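Local coordinates for protein free methionine-R-sulfoxide reductase (Saccharomyces cerevisiae, PDB 1F5M) that reduces the R-enantiomer of free methionine sulfoxide to methionine with thioredoxin as reductant, and so protects yeast against oxidative stress, at residues E77-L82 and M93-K98; S106-Q111 and P136-D141; I64-F69 and V147-C152. One frame throughout, in Å; residues are numbered along the deposited sequence.

How the contacts relate
Contact 3 opens first along the chain, at strand 64-72, and closes last, at strand 144-152; pairing these two strands in the middle of the sheet closes a long loop that holds both other contacts. Inside that loop contacts 1 and 2 follow in series. Contact 1 closes the short hairpin between strands 79-85 and 93-95 at one margin of the sheet. Helix 99-107 then carries the chain over to contact 2, where the turn that follows the helix meets strand 131-138, which borders strand 144-152. F96 packs on S106 between contacts 1 and 2, L82 touches W66 between contacts 1 and 3, and I137 reaches F69 and I148 between contacts 2 and 3.

Contact 1 of 3, residues E77-L82 and M93-K98; sequences ENTLIL and MIQFGK
M93 lies against T79 near the start of the second segment. Its CG, anti to the backbone N (chi1 174°), comes to 3.5 Å from T79 CG2, a tight methylene-to-methyl touch with the sulfur just beyond. The backbone adds a CA-H...O contact of 3.2 Å from M93 CA to L80 O. I94 pairs with L80 through two bonds, L80 N to I94 O at 2.8 Å and I94 N to L80 O at 2.9 Å. Both side chains are branched and apolar, which suits a face where C101 of helix 99-107 touches the two of them. Strands 79-85 and 93-95 thus form an antiparallel beta hairpin at one margin of the GAF-domain sheet. Q95 turns to the opposite face, beside T79, where its long side chain bends at chi2 and brings the amide to the threonine hydroxyl; the modelled NE2 to OG1 bond of 2.5 Å is too short for its detail to be trusted. F96 closes the pairing with a bond from its N to N78 O (3.1 Å), while N78 CA sits over the centre of its ring, 3.7 Å from the centroid, in a CH-pi contact. The N78 amide plane stands 84° from that ring, and L80 CG approaches F96 CE1 to 3.9 Å. G97 takes the third position of a type II turn from Q95 to K98, at a positive phi where a side chain would jam against F96 O.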
ATOM      1  N   GLU B  77      -3.856  22.779  -1.747  1.00 53.07           N
ATOM      2  CA  GLU B  77      -4.519  22.378  -0.497  1.00 52.20           C
ATOM      3  C   GLU B  77      -6.039  22.199  -0.546  1.00 50.21           C
ATOM      4  O   GLU B  77      -6.711  22.359   0.481  1.00 49.79           O
ATOM      5  CB  GLU B  77      -4.183  23.359   0.640  1.00 54.20           C
ATOM      6  CG  GLU B  77      -2.683  23.517   1.000  1.00 58.08           C
ATOM      7  CD  GLU B  77      -1.751  22.436   0.418  1.00 58.73           C
ATOM      8  OE1 GLU B  77      -1.487  22.473  -0.813  1.00 59.85           O
ATOM      9  OE2 GLU B  77      -1.276  21.557   1.191  1.00 58.58           O
ATOM     10  N   ASN B  78      -6.569  21.897  -1.735  1.00 47.62           N
ATOM     11  CA  ASN B  78      -7.995  21.642  -1.948  1.00 44.08           C
ATOM     12  C   ASN B  78      -8.134  20.387  -2.794  1.00 40.95           C
ATOM     13  O   ASN B  78      -9.187  20.132  -3.381  1.00 39.78           O
ATOM     14  CB  ASN B  78      -8.686  22.789  -2.677  1.00 47.35           C
ATOM     15  CG  ASN B  78      -9.443  23.710  -1.731  1.00 50.81           C
ATOM     16  OD1 ASN B  78     -10.262  23.258  -0.909  1.00 52.68           O
ATOM     17  ND2 ASN B  78      -9.182  25.012  -1.846  1.00 51.59           N
ATOM     18  N   THR B  79      -7.059  19.609  -2.850  1.00 36.24           N
ATOM     19  CA  THR B  79      -7.050  18.389  -3.621  1.00 33.47           C
ATOM     20  C   THR B  79      -6.382  17.263  -2.833  1.00 28.94           C
ATOM     21  O   THR B  79      -5.441  17.506  -2.096  1.00 27.41           O
ATOM     22  CB  THR B  79      -6.325  18.647  -4.946  1.00 35.25           C
ATOM     23  OG1 THR B  79      -7.140  19.531  -5.714  1.00 37.25           O
ATOM     24  CG2 THR B  79      -6.114  17.373  -5.728  1.00 36.18           C
ATOM     25  N   LEU B  80      -6.922  16.047  -2.965  1.00 27.04           N
ATOM     26  CA  LEU B  80      -6.401  14.837  -2.304  1.00 25.70           C
ATOM     27  C   LEU B  80      -5.746  13.963  -3.372  1.00 24.66           C
ATOM     28  O   LEU B  80      -6.321  13.759  -4.437  1.00 25.45           O
ATOM     29  CB  LEU B  80      -7.535  14.029  -1.676  1.00 28.13           C
ATOM     30  CG  LEU B  80      -8.265  14.629  -0.464  1.00 28.27           C
ATOM     31  CD1 LEU B  80      -9.515  13.751  -0.176  1.00 30.16           C
ATOM     32  CD2 LEU B  80      -7.342  14.643   0.752  1.00 26.25           C
ATOM     33  N   ILE B  81      -4.564  13.458  -3.083  1.00 24.07           N
ATOM     34  CA  ILE B  81      -3.837  12.574  -4.010  1.00 24.69           C
ATOM     35  C   ILE B  81      -3.757  11.189  -3.342  1.00 22.95           C
ATOM     36  O   ILE B  81      -3.478  11.089  -2.133  1.00 22.51           O
ATOM     37  CB  ILE B  81      -2.403  13.019  -4.218  1.00 27.10           C
ATOM     38  CG1 ILE B  81      -2.355  14.509  -4.524  1.00 30.98           C
ATOM     39  CG2 ILE B  81      -1.782  12.276  -5.380  1.00 27.45           C
ATOM     40  CD1 ILE B  81      -0.913  14.958  -4.707  1.00 38.99           C
ATOM     41  N   LEU B  82      -3.965  10.148  -4.141  1.00 20.53           N
ATOM     42  CA  LEU B  82      -3.926   8.749  -3.673  1.00 22.43           C
ATOM     43  C   LEU B  82      -2.598   8.424  -2.967  1.00 22.53           C
ATOM     44  O   LEU B  82      -1.520   8.675  -3.533  1.00 21.66           O
ATOM     45  CB  LEU B  82      -4.059   7.802  -4.873  1.00 21.22           C
ATOM     46  CG  LEU B  82      -4.772   6.441  -4.715  1.00 24.97           C
ATOM     47  CD1 LEU B  82      -4.169   5.440  -5.672  1.00 21.92           C
ATOM     48  CD2 LEU B  82      -4.750   5.956  -3.336  1.00 17.28           C
ATOM     49  N   MET B  93      -7.060  10.967  -7.734  1.00 25.83           N
ATOM     50  CA  MET B  93      -7.182  12.285  -7.168  1.00 26.27           C
ATOM     51  C   MET B  93      -8.630  12.531  -6.845  1.00 24.60           C
ATOM     52  O   MET B  93      -9.489  12.062  -7.565  1.00 23.13           O
ATOM     53  CB  MET B  93      -6.677  13.304  -8.217  1.00 28.71           C
ATOM     54  CG  MET B  93      -6.845  14.765  -7.870  1.00 34.24           C
ATOM     55  SD  MET B  93      -6.035  15.816  -9.154  1.00 43.21           S
ATOM     56  CE  MET B  93      -4.316  14.981  -9.268  1.00 34.10           C
ATOM     57  N   ILE B  94      -8.888  13.216  -5.740  1.00 24.64           N
ATOM     58  CA  ILE B  94     -10.256  13.567  -5.356  1.00 24.94           C
ATOM     59  C   ILE B  94     -10.265  15.042  -4.961  1.00 27.66           C
ATOM     60  O   ILE B  94      -9.373  15.502  -4.241  1.00 28.31           O
ATOM     61  CB  ILE B  94     -10.762  12.728  -4.182  1.00 23.21           C
ATOM     62  CG1 ILE B  94     -10.854  11.263  -4.614  1.00 25.87           C
ATOM     63  CG2 ILE B  94     -12.233  13.183  -3.790  1.00 21.08           C
ATOM     64  CD1 ILE B  94     -10.941  10.302  -3.450  1.00 26.46           C
ATOM     65  N   GLN B  95     -11.277  15.781  -5.426  1.00 30.01           N
ATOM     66  CA  GLN B  95     -11.377  17.208  -5.140  1.00 29.80           C
ATOM     67  C   GLN B  95     -12.146  17.400  -3.819  1.00 29.33           C
ATOM     68  O   GLN B  95     -13.118  16.672  -3.555  1.00 27.48           O
ATOM     69  CB  GLN B  95     -12.094  17.866  -6.321  1.00 34.44           C
ATOM     70  CG  GLN B  95     -11.603  19.253  -6.697  1.00 40.39           C
ATOM     71  CD  GLN B  95     -10.094  19.349  -6.682  1.00 44.24           C
ATOM     72  OE1 GLN B  95      -9.398  18.643  -7.426  1.00 43.45           O
ATOM     73  NE2 GLN B  95      -9.570  20.228  -5.822  1.00 46.08           N
ATOM     74  N   PHE B  96     -11.694  18.338  -2.978  1.00 28.60           N
ATOM     75  CA  PHE B  96     -12.349  18.597  -1.690  1.00 28.70           C
ATOM     76  C   PHE B  96     -13.804  18.887  -1.982  1.00 30.59           C
ATOM     77  O   PHE B  96     -14.145  19.403  -3.057  1.00 31.18           O
ATOM     78  CB  PHE B  96     -11.739  19.808  -0.962  1.00 27.48           C
ATOM     79  CG  PHE B  96     -10.512  19.494  -0.158  1.00 27.22           C
ATOM     80  CD1 PHE B  96      -9.523  18.650  -0.667  1.00 24.54           C
ATOM     81  CD2 PHE B  96     -10.289  20.139   1.075  1.00 28.05           C
ATOM     82  CE1 PHE B  96      -8.337  18.453   0.011  1.00 25.24           C
ATOM     83  CE2 PHE B  96      -9.101  19.951   1.763  1.00 27.10           C
ATOM     84  CZ  PHE B  96      -8.112  19.106   1.226  1.00 28.20           C
ATOM     85  N   GLY B  97     -14.674  18.548  -1.039  1.00 30.11           N
ATOM     86  CA  GLY B  97     -16.100  18.772  -1.255  1.00 31.39           C
ATOM     87  C   GLY B  97     -16.774  17.733  -2.162  1.00 30.74           C
ATOM     88  O   GLY B  97     -18.014  17.753  -2.325  1.00 32.19           O
ATOM     89  N   LYS B  98     -15.991  16.830  -2.758  1.00 27.35           N
ATOM     90  CA  LYS B  98     -16.575  15.828  -3.648  1.00 25.05           C
ATOM     91  C   LYS B  98     -16.410  14.393  -3.171  1.00 25.21           C
ATOM     92  O   LYS B  98     -15.279  13.913  -2.926  1.00 26.86           O
ATOM     93  CB  LYS B  98     -15.979  15.939  -5.047  1.00 28.31           C
ATOM     94  CG  LYS B  98     -16.153  17.307  -5.727  1.00 31.53           C
ATOM     95  CD  LYS B  98     -17.631  17.728  -5.764  1.00 35.65           C
ATOM     96  CE  LYS B  98     -17.839  19.027  -6.557  1.00 38.53           C
ATOM     97  NZ  LYS B  98     -17.346  18.886  -7.959  1.00 40.00           N
TER

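Contact 2 of 3, residues S106-Q111 and P136-D141; sequences STKETQ and PIISND
The backbone of K108 passes over P136 just as the chain leaves helix 99-107: K108 takes a positive phi of 58°, and its CA lies 5.9 Å from that of P136. The proline ring does most of the touching. Its CG meets the carbonyl carbon of K108 at 3.7 Å, while CD turns to the next two residues and sits 3.7 Å from T110 OG1, the two side chains crossing at about a right angle. T110 places OG1 beside its own backbone N (chi1 -68°); the hydroxyl's hydrogen bond is to E167 of helix 160-176, and its touch on CD is only van der Waals. A compact apolar ring suits a place where carbon lies against the bending backbone; an alanine here, lacking CG and CD, would probably open a gap beneath K108 and T110. Farther along the strand, I138 CD1 approaches K108 CB at 4.2 Å, and the lysine chain extends from there to give its NZ to the carbonyl of G142. The bend itself is held from within. T107 OG1 accepts from E109 N at 3.1 Å, an ST turn, and Q111 NE2 reaches back to E109 O, also at 3.1 Å. Van der Waals contacts alone join the segments, where the GAF domain links helix 99-107 to strand 111-113, one of the two edge strands of its sheet within this chain, which pairs with strand 131-138 through Q111 and V134.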
ATOM      1  N   SER B 106     -13.167  18.567   3.109  1.00 28.26           N
ATOM      2  CA  SER B 106     -13.685  19.933   3.160  1.00 30.69           C
ATOM      3  C   SER B 106     -14.385  20.281   4.505  1.00 30.42           C
ATOM      4  O   SER B 106     -14.187  21.377   5.051  1.00 30.45           O
ATOM      5  CB  SER B 106     -14.675  20.154   2.012  1.00 28.29           C
ATOM      6  OG  SER B 106     -15.707  19.189   2.088  1.00 29.68           O
ATOM      7  N   THR B 107     -15.185  19.352   5.035  1.00 29.20           N
ATOM      8  CA  THR B 107     -15.911  19.600   6.282  1.00 28.11           C
ATOM      9  C   THR B 107     -15.083  19.332   7.527  1.00 27.12           C
ATOM     10  O   THR B 107     -15.447  19.762   8.627  1.00 26.02           O
ATOM     11  CB  THR B 107     -17.190  18.714   6.398  1.00 29.94           C
ATOM     12  OG1 THR B 107     -16.812  17.356   6.659  1.00 26.55           O
ATOM     13  CG2 THR B 107     -18.021  18.757   5.124  1.00 28.00           C
ATOM     14  N   LYS B 108     -13.958  18.639   7.342  1.00 24.99           N
ATOM     15  CA  LYS B 108     -13.086  18.207   8.431  1.00 26.88           C
ATOM     16  C   LYS B 108     -13.833  17.333   9.429  1.00 27.52           C
ATOM     17  O   LYS B 108     -13.487  17.266  10.613  1.00 28.40           O
ATOM     18  CB  LYS B 108     -12.449  19.389   9.142  1.00 26.58           C
ATOM     19  CG  LYS B 108     -11.700  20.279   8.186  1.00 25.12           C
ATOM     20  CD  LYS B 108     -10.984  21.403   8.952  1.00 27.82           C
ATOM     21  CE  LYS B 108     -10.523  22.513   8.039  1.00 28.78           C
ATOM     22  NZ  LYS B 108      -9.908  23.547   8.951  1.00 32.60           N
ATOM     23  N   GLU B 109     -14.845  16.631   8.948  1.00 26.43           N
ATOM     24  CA  GLU B 109     -15.617  15.771   9.829  1.00 26.71           C
ATOM     25  C   GLU B 109     -15.654  14.354   9.263  1.00 24.17           C
ATOM     26  O   GLU B 109     -15.792  14.174   8.070  1.00 21.57           O
ATOM     27  CB  GLU B 109     -17.072  16.255   9.929  1.00 27.81           C
ATOM     28  CG  GLU B 109     -17.277  17.542  10.660  1.00 33.41           C
ATOM     29  CD  GLU B 109     -16.911  17.431  12.116  1.00 34.28           C
ATOM     30  OE1 GLU B 109     -17.188  16.368  12.741  1.00 34.60           O
ATOM     31  OE2 GLU B 109     -16.361  18.415  12.644  1.00 34.81           O
ATOM     32  N   THR B 110     -15.572  13.366  10.148  1.00 25.54           N
ATOM     33  CA  THR B 110     -15.647  11.954   9.779  1.00 23.26           C
ATOM     34  C   THR B 110     -16.974  11.681   9.093  1.00 23.76           C
ATOM     35  O   THR B 110     -18.056  12.153   9.507  1.00 23.36           O
ATOM     36  CB  THR B 110     -15.507  11.074  11.024  1.00 22.84           C
ATOM     37  OG1 THR B 110     -14.171  11.213  11.509  1.00 23.01           O
ATOM     38  CG2 THR B 110     -15.831   9.536  10.747  1.00 17.10           C
ATOM     39  N   GLN B 111     -16.887  10.932   8.015  1.00 20.97           N
ATOM     40  CA  GLN B 111     -18.065  10.555   7.293  1.00 20.39           C
ATOM     41  C   GLN B 111     -18.266   9.067   7.529  1.00 20.03           C
ATOM     42  O   GLN B 111     -17.347   8.263   7.312  1.00 20.66           O
ATOM     43  CB  GLN B 111     -17.855  10.850   5.801  1.00 18.82           C
ATOM     44  CG  GLN B 111     -17.509  12.337   5.515  1.00 20.05           C
ATOM     45  CD  GLN B 111     -18.707  13.277   5.766  1.00 22.35           C
ATOM     46  OE1 GLN B 111     -19.748  13.126   5.150  1.00 22.40           O
ATOM     47  NE2 GLN B 111     -18.538  14.261   6.661  1.00 25.58           N
ATOM     48  N   PRO B 136     -10.830  12.325   8.558  1.00 23.84           N
ATOM     49  CA  PRO B 136      -9.783  13.293   8.165  1.00 24.55           C
ATOM     50  C   PRO B 136      -8.616  13.425   9.161  1.00 24.23           C
ATOM     51  O   PRO B 136      -8.798  13.368  10.378  1.00 23.71           O
ATOM     52  CB  PRO B 136     -10.564  14.589   8.011  1.00 23.54           C
ATOM     53  CG  PRO B 136     -11.556  14.485   9.093  1.00 22.18           C
ATOM     54  CD  PRO B 136     -12.023  13.018   9.076  1.00 21.81           C
ATOM     55  N   ILE B 137      -7.394  13.556   8.623  1.00 25.44           N
ATOM     56  CA  ILE B 137      -6.199  13.693   9.432  1.00 24.74           C
ATOM     57  C   ILE B 137      -5.968  15.192   9.525  1.00 26.19           C
ATOM     58  O   ILE B 137      -5.848  15.859   8.502  1.00 27.01           O
ATOM     59  CB  ILE B 137      -5.016  12.977   8.737  1.00 25.64           C
ATOM     60  CG1 ILE B 137      -5.320  11.464   8.668  1.00 26.44           C
ATOM     61  CG2 ILE B 137      -3.736  13.216   9.480  1.00 23.51           C
ATOM     62  CD1 ILE B 137      -4.495  10.753   7.603  1.00 28.91           C
ATOM     63  N   ILE B 138      -5.898  15.718  10.747  1.00 28.59           N
ATOM     64  CA  ILE B 138      -5.768  17.172  10.944  1.00 30.70           C
ATOM     65  C   ILE B 138      -4.421  17.642  11.457  1.00 28.83           C
ATOM     66  O   ILE B 138      -3.841  17.010  12.331  1.00 29.22           O
ATOM     67  CB  ILE B 138      -6.873  17.669  11.932  1.00 31.29           C
ATOM     68  CG1 ILE B 138      -8.250  17.180  11.453  1.00 29.68           C
ATOM     69  CG2 ILE B 138      -6.797  19.189  12.083  1.00 29.66           C
ATOM     70  CD1 ILE B 138      -8.656  17.741  10.109  1.00 32.94           C
ATOM     71  N   SER B 139      -3.925  18.756  10.919  1.00 30.64           N
ATOM     72  CA  SER B 139      -2.624  19.288  11.352  1.00 32.50           C
ATOM     73  C   SER B 139      -2.741  20.064  12.669  1.00 33.77           C
ATOM     74  O   SER B 139      -3.849  20.378  13.132  1.00 32.50           O
ATOM     75  CB  SER B 139      -2.066  20.253  10.306  1.00 33.33           C
ATOM     76  OG  SER B 139      -2.973  21.330  10.150  1.00 33.05           O
ATOM     77  N   ASN B 140      -1.598  20.378  13.266  1.00 35.31           N
ATOM     78  CA  ASN B 140      -1.601  21.164  14.507  1.00 37.71           C
ATOM     79  C   ASN B 140      -2.316  22.449  14.169  1.00 38.76           C
ATOM     80  O   ASN B 140      -3.119  22.988  14.940  1.00 39.64           O
ATOM     81  CB  ASN B 140      -0.185  21.505  14.935  1.00 36.99           C
ATOM     82  CG  ASN B 140       0.575  20.301  15.371  1.00 40.14           C
ATOM     83  OD1 ASN B 140      -0.021  19.321  15.807  1.00 40.11           O
ATOM     84  ND2 ASN B 140       1.900  20.354  15.270  1.00 40.53           N
ATOM     85  N   ASP B 141      -2.014  22.903  12.967  1.00 40.18           N
ATOM     86  CA  ASP B 141      -2.536  24.113  12.397  1.00 41.49           C
ATOM     87  C   ASP B 141      -4.055  23.962  12.144  1.00 41.21           C
ATOM     88  O   ASP B 141      -4.737  24.934  11.820  1.00 40.72           O
ATOM     89  CB  ASP B 141      -1.744  24.409  11.094  1.00 45.24           C
ATOM     90  CG  ASP B 141      -0.314  23.660  11.028  1.00 49.06           C
ATOM     91  OD1 ASP B 141       0.577  24.060  10.219  1.00 51.23           O
ATOM     92  OD2 ASP B 141      -0.070  22.669  11.755  1.00 47.21           O
TER

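Contact 3 of 3, residues I64-F69 and V147-C152; sequences INWAGF and VIDIDC
I64-F69 and V147-C152 run antiparallel, the axes of their strands 4.6 Å apart at closest and inclined at 168°. G68 and D149 share two backbone bonds, G68 N to D149 O and D149 N to G68 O, each 2.8 Å. Nearer the other end the register slips by one: N65 and W66 both face D151 in a classic beta bulge, where N65 N donates to D151 O at 3.1 Å and D151 N to W66 O at 2.8 Å. Side chains then alternate. W66, D149 and D151 share one face. Chi1 of -151° puts W66 CG anti to the backbone N; the six-membered part of the indole lies edge-on to the backbone carbonyl of D149, with CE3 3.4 Å from D149 O and the oxygen near the ring plane, while W66 CB rests 3.7 Å from D151 CB. Glycine suits position 68 because a CB there would clash with CZ3 of the same indole. On the other face F69 and I148 lie side by side, with F69 CE2 3.5 Å from I148 CG1, and the methyls I64 CG2 and I150 CG2 touch. These hydrocarbon chains suit a face that helices cover: A67 and I150 pack on I53 of helix 42-59, and F69 and I148 meet I173 and A170 of helix 160-176. The opposite face, which in other GAF domains commonly holds the ligand, has F85 of strand 79-85 stacked on W66, T129 bonded to D151 and N65, and the like-charged carboxylate of E132 (strand 131-138) close to those of D149 and D151.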
ATOM      1  N   ILE B  64     -14.181  -5.971   4.455  1.00 21.69           N
ATOM      2  CA  ILE B  64     -13.649  -4.789   3.791  1.00 22.71           C
ATOM      3  C   ILE B  64     -12.933  -5.147   2.476  1.00 21.51           C
ATOM      4  O   ILE B  64     -12.492  -6.283   2.296  1.00 21.94           O
ATOM      5  CB  ILE B  64     -12.666  -4.004   4.706  1.00 24.50           C
ATOM      6  CG1 ILE B  64     -11.455  -4.888   5.042  1.00 24.70           C
ATOM      7  CG2 ILE B  64     -13.394  -3.565   5.992  1.00 23.69           C
ATOM      8  CD1 ILE B  64     -10.266  -4.108   5.431  1.00 29.88           C
ATOM      9  N   ASN B  65     -12.879  -4.180   1.560  1.00 19.72           N
ATOM     10  CA  ASN B  65     -12.227  -4.310   0.268  1.00 21.06           C
ATOM     11  C   ASN B  65     -11.219  -3.190   0.048  1.00 19.65           C
ATOM     12  O   ASN B  65     -10.518  -3.178  -0.956  1.00 20.90           O
ATOM     13  CB  ASN B  65     -13.218  -4.350  -0.915  1.00 21.43           C
ATOM     14  CG  ASN B  65     -14.264  -3.241  -0.891  1.00 21.53           C
ATOM     15  OD1 ASN B  65     -14.980  -3.065   0.084  1.00 17.74           O
ATOM     16  ND2 ASN B  65     -14.391  -2.527  -2.003  1.00 21.68           N
ATOM     17  N   TRP B  66     -11.107  -2.271   0.992  1.00 17.82           N
ATOM     18  CA  TRP B  66     -10.104  -1.231   0.797  1.00 17.70           C
ATOM     19  C   TRP B  66      -9.808  -0.569   2.098  1.00 20.63           C
ATOM     20  O   TRP B  66     -10.736  -0.308   2.897  1.00 17.00           O
ATOM     21  CB  TRP B  66     -10.604  -0.197  -0.175  1.00 20.04           C
ATOM     22  CG  TRP B  66      -9.555   0.484  -0.948  1.00 20.95           C
ATOM     23  CD1 TRP B  66      -9.022   0.055  -2.137  1.00 19.58           C
ATOM     24  CD2 TRP B  66      -8.939   1.748  -0.666  1.00 19.35           C
ATOM     25  NE1 TRP B  66      -8.133   0.969  -2.612  1.00 20.05           N
ATOM     26  CE2 TRP B  66      -8.050   2.021  -1.744  1.00 21.41           C
ATOM     27  CE3 TRP B  66      -9.049   2.675   0.368  1.00 20.87           C
ATOM     28  CZ2 TRP B  66      -7.281   3.177  -1.814  1.00 17.78           C
ATOM     29  CZ3 TRP B  66      -8.281   3.850   0.299  1.00 15.78           C
ATOM     30  CH2 TRP B  66      -7.408   4.086  -0.794  1.00 21.49           C
ATOM     31  N   ALA B  67      -8.518  -0.329   2.359  1.00 16.76           N
ATOM     32  CA  ALA B  67      -8.138   0.380   3.573  1.00 17.19           C
ATOM     33  C   ALA B  67      -6.926   1.143   3.202  1.00 18.03           C
ATOM     34  O   ALA B  67      -5.870   0.544   2.853  1.00 19.54           O
ATOM     35  CB  ALA B  67      -7.859  -0.595   4.756  1.00 16.69           C
ATOM     36  N   GLY B  68      -7.026   2.461   3.292  1.00 16.03           N
ATOM     37  CA  GLY B  68      -5.891   3.257   2.883  1.00 17.25           C
ATOM     38  C   GLY B  68      -5.999   4.724   3.112  1.00 17.55           C
ATOM     39  O   GLY B  68      -6.829   5.198   3.914  1.00 18.82           O
ATOM     40  N   PHE B  69      -5.176   5.469   2.386  1.00 17.89           N
ATOM     41  CA  PHE B  69      -5.097   6.921   2.552  1.00 18.72           C
ATOM     42  C   PHE B  69      -5.046   7.785   1.286  1.00 21.36           C
ATOM     43  O   PHE B  69      -4.618   7.317   0.209  1.00 18.55           O
ATOM     44  CB  PHE B  69      -3.830   7.321   3.329  1.00 20.38           C
ATOM     45  CG  PHE B  69      -3.661   6.627   4.664  1.00 22.26           C
ATOM     46  CD1 PHE B  69      -3.185   5.301   4.732  1.00 19.12           C
ATOM     47  CD2 PHE B  69      -4.076   7.268   5.839  1.00 19.40           C
ATOM     48  CE1 PHE B  69      -3.142   4.620   5.961  1.00 22.85           C
ATOM     49  CE2 PHE B  69      -4.032   6.578   7.083  1.00 22.87           C
ATOM     50  CZ  PHE B  69      -3.572   5.261   7.131  1.00 21.19           C
ATOM     51  N   VAL B 147      -6.807  11.938   4.412  1.00 23.17           N
ATOM     52  CA  VAL B 147      -7.889  11.189   5.032  1.00 22.48           C
ATOM     53  C   VAL B 147      -7.545   9.722   5.122  1.00 22.40           C
ATOM     54  O   VAL B 147      -6.668   9.219   4.393  1.00 22.50           O
ATOM     55  CB  VAL B 147      -9.212  11.266   4.233  1.00 22.93           C
ATOM     56  CG1 VAL B 147      -9.674  12.716   4.063  1.00 25.42           C
ATOM     57  CG2 VAL B 147      -9.024  10.607   2.874  1.00 24.19           C
ATOM     58  N   ILE B 148      -8.201   9.056   6.064  1.00 21.38           N
ATOM     59  CA  ILE B 148      -8.087   7.623   6.250  1.00 22.01           C
ATOM     60  C   ILE B 148      -9.399   7.143   5.644  1.00 22.78           C
ATOM     61  O   ILE B 148     -10.480   7.617   6.028  1.00 22.77           O
ATOM     62  CB  ILE B 148      -8.054   7.234   7.726  1.00 22.25           C
ATOM     63  CG1 ILE B 148      -6.933   7.984   8.456  1.00 19.16           C
ATOM     64  CG2 ILE B 148      -7.861   5.749   7.839  1.00 23.58           C
ATOM     65  CD1 ILE B 148      -6.799   7.586   9.930  1.00 21.19           C
ATOM     66  N   ASP B 149      -9.297   6.203   4.708  1.00 21.36           N
ATOM     67  CA  ASP B 149     -10.456   5.708   3.968  1.00 20.67           C
ATOM     68  C   ASP B 149     -10.595   4.176   3.997  1.00 18.32           C
ATOM     69  O   ASP B 149      -9.645   3.406   3.617  1.00 15.20           O
ATOM     70  CB  ASP B 149     -10.310   6.213   2.502  1.00 21.54           C
ATOM     71  CG  ASP B 149     -11.548   5.968   1.616  1.00 22.32           C
ATOM     72  OD1 ASP B 149     -12.643   5.628   2.114  1.00 23.42           O
ATOM     73  OD2 ASP B 149     -11.432   6.169   0.379  1.00 25.01           O
ATOM     74  N   ILE B 150     -11.730   3.709   4.478  1.00 15.73           N
ATOM     75  CA  ILE B 150     -11.990   2.252   4.472  1.00 15.03           C
ATOM     76  C   ILE B 150     -13.264   1.923   3.718  1.00 19.62           C
ATOM     77  O   ILE B 150     -14.334   2.530   4.012  1.00 19.07           O
ATOM     78  CB  ILE B 150     -12.130   1.715   5.902  1.00 15.93           C
ATOM     79  CG1 ILE B 150     -10.973   2.226   6.763  1.00 19.07           C
ATOM     80  CG2 ILE B 150     -12.162   0.201   5.899  1.00 12.51           C
ATOM     81  CD1 ILE B 150     -10.966   1.635   8.217  1.00 18.27           C
ATOM     82  N   ASP B 151     -13.212   0.961   2.781  1.00 18.19           N
ATOM     83  CA  ASP B 151     -14.428   0.582   2.011  1.00 18.55           C
ATOM     84  C   ASP B 151     -14.870  -0.808   2.500  1.00 20.23           C
ATOM     85  O   ASP B 151     -14.021  -1.642   2.843  1.00 16.98           O
ATOM     86  CB  ASP B 151     -14.187   0.415   0.501  1.00 20.55           C
ATOM     87  CG  ASP B 151     -13.965   1.711  -0.224  1.00 22.75           C
ATOM     88  OD1 ASP B 151     -13.786   2.744   0.424  1.00 23.79           O
ATOM     89  OD2 ASP B 151     -13.927   1.690  -1.481  1.00 25.99           O
ATOM     90  N   CYS B 152     -16.183  -1.058   2.500  1.00 17.34           N
ATOM     91  CA  CYS B 152     -16.737  -2.364   2.894  1.00 18.60           C
ATOM     92  C   CYS B 152     -17.665  -2.908   1.822  1.00 19.59           C
ATOM     93  O   CYS B 152     -18.436  -2.154   1.215  1.00 19.23           O
ATOM     94  CB  CYS B 152     -17.506  -2.221   4.236  1.00 17.91           C
ATOM     95  SG  CYS B 152     -18.329  -3.725   4.845  1.00 22.14           S
TER